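PDB 6THL: Box C/D snoRNA protein 1 from Saccharomyces cerevisiae, which is required for the accumulation of box C/D snoRNAs, involved in snoRNA processing, transport to the nucleolus and ribosome biogenesis. Local coordinates for residues M24-Q29 with V160-T165. Numbering follows the deposited sequence.
Sequences MQRSSQ and VIEFPT
Arg26, on the short helix 25-29, spreads its guanidinium flat over the ring of Phe163 in a stacked cation-pi contact within the BCD1 domain. The chain from Ile161 to Thr165, where strand 159-161 passes into strand 165-169, bends around the guanidinium. Arg26 CG stands anti to the backbone N (chi1 -179°) and the chain stays extended from CG to NE, which brings NE to Ile161 O. The two side chains meet tip to tip: Arg26 CZ sits 3.6 Å from the centroid of the Phe163 ring, the planes are only 15° apart, and NH2 lies over the ring centre.

The carbonyls of Ile161, at the strand end, and Phe163, in the loop, probably limit rotation of the guanidinium. Arg26 NE donates to Ile161 O at 2.8 Å, approaching from above the carbonyl plane, and NH2 adds a weak bond to the same oxygen. A second weak bond runs from NH2 to Phe163 O. Nearer the helix, the aliphatic part of Arg26 and the Glu162 side chain run alongside each other with opposite senses, CG of Arg26 3.9 Å from CG of Glu162, while the Glu162 carboxylate turns to Leu20 N and Asn30 ND2. The charge of Arg26 is met elsewhere, by a salt bridge from NH1 to Glu46 of strand 40-49, which also bonds Thr165 OG1, and by one from NE to an acidic side chain of the partner protein's chain. The Ile161 side chain crosses that of Arg26 at about a right angle, its CG2 methyl 3.8 Å from Arg26 CD.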
ATOM      1  N   MET B  24      -8.956 -10.064  -1.880  1.00 46.10           N
ATOM      2  CA  MET B  24      -8.971  -8.969  -0.932  1.00 42.56           C
ATOM      3  C   MET B  24      -7.700  -9.032  -0.120  1.00 37.76           C
ATOM      4  O   MET B  24      -7.239 -10.106   0.214  1.00 36.01           O
ATOM      5  CB  MET B  24     -10.206  -9.019  -0.034  1.00 45.17           C
ATOM      6  CG  MET B  24     -11.528  -8.840  -0.760  1.00 45.98           C
ATOM      7  SD  MET B  24     -11.751  -7.186  -1.439  1.00 47.26           S
ATOM      8  CE  MET B  24     -12.869  -7.624  -2.759  1.00 39.97           C
ATOM      9  N   GLN B  25      -7.124  -7.865   0.147  1.00 34.36           N
ATOM     10  CA  GLN B  25      -5.873  -7.768   0.860  1.00 33.83           C
ATOM     11  C   GLN B  25      -5.950  -8.617   2.137  1.00 36.72           C
ATOM     12  O   GLN B  25      -5.065  -9.439   2.399  1.00 39.21           O
ATOM     13  CB  GLN B  25      -5.554  -6.293   1.156  1.00 33.49           C
ATOM     14  CG  GLN B  25      -4.192  -6.107   1.790  1.00 36.96           C
ATOM     15  CD  GLN B  25      -3.545  -4.771   1.505  1.00 39.40           C
ATOM     16  OE1 GLN B  25      -3.122  -4.515   0.382  1.00 41.42           O
ATOM     17  NE2 GLN B  25      -3.421  -3.926   2.530  1.00 38.34           N
ATOM     18  N   ARG B  26      -7.040  -8.463   2.895  1.00 39.12           N
ATOM     19  CA  ARG B  26      -7.197  -9.132   4.178  1.00 39.19           C
ATOM     20  C   ARG B  26      -7.127 -10.627   3.978  1.00 42.11           C
ATOM     21  O   ARG B  26      -6.532 -11.353   4.793  1.00 47.14           O
ATOM     22  CB  ARG B  26      -8.506  -8.773   4.893  1.00 39.17           C
ATOM     23  CG  ARG B  26      -8.668  -9.458   6.256  1.00 38.12           C
ATOM     24  CD  ARG B  26      -9.666  -8.781   7.211  1.00 38.30           C
ATOM     25  NE  ARG B  26      -9.546  -9.378   8.541  1.00 36.07           N
ATOM     26  CZ  ARG B  26      -8.933  -8.839   9.592  1.00 33.03           C
ATOM     27  NH1 ARG B  26      -8.465  -7.610   9.545  1.00 30.05           N
ATOM     28  NH2 ARG B  26      -8.856  -9.531  10.738  1.00 32.04           N
ATOM     29  N   SER B  27      -7.715 -11.093   2.890  1.00 37.64           N
ATOM     30  CA  SER B  27      -7.731 -12.510   2.631  1.00 42.16           C
ATOM     31  C   SER B  27      -6.301 -12.997   2.539  1.00 42.31           C
ATOM     32  O   SER B  27      -5.940 -14.025   3.085  1.00 44.53           O
ATOM     33  CB  SER B  27      -8.512 -12.811   1.357  1.00 45.83           C
ATOM     34  OG  SER B  27      -8.346 -14.143   0.991  1.00 48.68           O
ATOM     35  N   SER B  28      -5.452 -12.214   1.914  1.00 46.49           N
ATOM     36  CA  SER B  28      -4.065 -12.604   1.816  1.00 49.52           C
ATOM     37  C   SER B  28      -3.338 -12.267   3.078  1.00 49.11           C
ATOM     38  O   SER B  28      -2.176 -12.625   3.189  1.00 58.73           O
ATOM     39  CB  SER B  28      -3.364 -11.942   0.618  1.00 52.86           C
ATOM     40  OG  SER B  28      -3.973 -12.312  -0.622  1.00 55.54           O
ATOM     41  N   GLN B  29      -3.943 -11.567   4.034  1.00 45.41           N
ATOM     42  CA  GLN B  29      -3.210 -11.410   5.315  1.00 48.10           C
ATOM     43  C   GLN B  29      -3.672 -12.350   6.412  1.00 45.57           C
ATOM     44  O   GLN B  29      -3.183 -12.251   7.519  1.00 45.92           O
ATOM     45  CB  GLN B  29      -3.063  -9.948   5.799  1.00 48.06           C
ATOM     46  CG  GLN B  29      -4.186  -9.019   5.392  1.00 46.92           C
ATOM     47  CD  GLN B  29      -4.091  -7.613   5.948  1.00 40.81           C
ATOM     48  OE1 GLN B  29      -4.712  -6.727   5.417  1.00 43.77           O
ATOM     49  NE2 GLN B  29      -3.338  -7.411   7.007  1.00 38.02           N
ATOM     50  N   VAL B 160     -15.542 -13.487  13.547  1.00 45.25           N
ATOM     51  CA  VAL B 160     -14.449 -12.637  13.055  1.00 42.75           C
ATOM     52  C   VAL B 160     -14.542 -12.426  11.584  1.00 40.99           C
ATOM     53  O   VAL B 160     -15.128 -13.215  10.868  1.00 42.43           O
ATOM     54  CB  VAL B 160     -13.073 -13.199  13.375  1.00 43.91           C
ATOM     55  CG1 VAL B 160     -12.781 -13.031  14.865  1.00 42.83           C
ATOM     56  CG2 VAL B 160     -12.965 -14.649  12.920  1.00 44.83           C
ATOM     57  N   ILE B 161     -13.993 -11.324  11.117  1.00 43.22           N
ATOM     58  CA  ILE B 161     -13.792 -11.184   9.691  1.00 43.15           C
ATOM     59  C   ILE B 161     -12.414 -11.762   9.424  1.00 47.13           C
ATOM     60  O   ILE B 161     -11.358 -11.156   9.726  1.00 41.81           O
ATOM     61  CB  ILE B 161     -13.923  -9.747   9.221  1.00 41.75           C
ATOM     62  CG1 ILE B 161     -15.406  -9.409   9.192  1.00 38.45           C
ATOM     63  CG2 ILE B 161     -13.362  -9.628   7.807  1.00 47.50           C
ATOM     64  CD1 ILE B 161     -15.699  -7.945   9.162  1.00 38.94           C
ATOM     65  N   GLU B 162     -12.455 -12.991   8.928  1.00 48.68           N
ATOM     66  CA  GLU B 162     -11.261 -13.783   8.635  1.00 45.36           C
ATOM     67  C   GLU B 162     -10.521 -14.237   9.902  1.00 45.06           C
ATOM     68  O   GLU B 162      -9.996 -15.364   9.975  1.00 50.90           O
ATOM     69  CB  GLU B 162     -10.305 -13.030   7.674  1.00 41.42           C
ATOM     70  CG  GLU B 162     -10.891 -12.694   6.309  1.00 38.12           C
ATOM     71  CD  GLU B 162     -10.698 -13.768   5.261  1.00 37.00           C
ATOM     72  OE1 GLU B 162     -11.431 -13.727   4.250  1.00 42.26           O
ATOM     73  OE2 GLU B 162      -9.819 -14.631   5.416  1.00 33.04           O
ATOM     74  N   PHE B 163     -10.461 -13.368  10.891  1.00 42.86           N
ATOM     75  CA  PHE B 163      -9.549 -13.571  11.996  1.00 44.80           C
ATOM     76  C   PHE B 163      -9.641 -12.334  12.866  1.00 48.71           C
ATOM     77  O   PHE B 163      -9.796 -11.206  12.359  1.00 52.30           O
ATOM     78  CB  PHE B 163      -8.065 -13.845  11.551  1.00 44.22           C
ATOM     79  CG  PHE B 163      -7.343 -12.652  10.913  1.00 41.12           C
ATOM     80  CD1 PHE B 163      -6.511 -11.860  11.643  1.00 40.36           C
ATOM     81  CD2 PHE B 163      -7.491 -12.360   9.568  1.00 41.02           C
ATOM     82  CE1 PHE B 163      -5.855 -10.787  11.062  1.00 42.38           C
ATOM     83  CE2 PHE B 163      -6.846 -11.287   8.981  1.00 40.28           C
ATOM     84  CZ  PHE B 163      -6.016 -10.507   9.726  1.00 40.69           C
ATOM     85  N   PRO B 164      -9.542 -12.540  14.175  1.00 50.79           N
ATOM     86  CA  PRO B 164      -9.711 -11.465  15.135  1.00 51.43           C
ATOM     87  C   PRO B 164      -8.900 -10.215  14.825  1.00 47.72           C
ATOM     88  O   PRO B 164      -7.750 -10.296  14.391  1.00 48.09           O
ATOM     89  CB  PRO B 164      -9.204 -12.086  16.448  1.00 54.97           C
ATOM     90  CG  PRO B 164      -8.407 -13.281  16.038  1.00 55.81           C
ATOM     91  CD  PRO B 164      -9.096 -13.787  14.820  1.00 53.25           C
ATOM     92  N   THR B 165      -9.527  -9.076  15.051  1.00 43.25           N
ATOM     93  CA  THR B 165      -8.830  -7.816  15.150  1.00 46.22           C
ATOM     94  C   THR B 165      -8.930  -7.443  16.646  1.00 51.78           C
ATOM     95  O   THR B 165      -9.943  -7.752  17.282  1.00 61.40           O
ATOM     96  CB  THR B 165      -9.518  -6.785  14.238  1.00 43.31           C
ATOM     97  OG1 THR B 165      -9.569  -7.299  12.890  1.00 44.16           O
ATOM     98  CG2 THR B 165      -8.818  -5.452  14.284  1.00 41.29           C
TER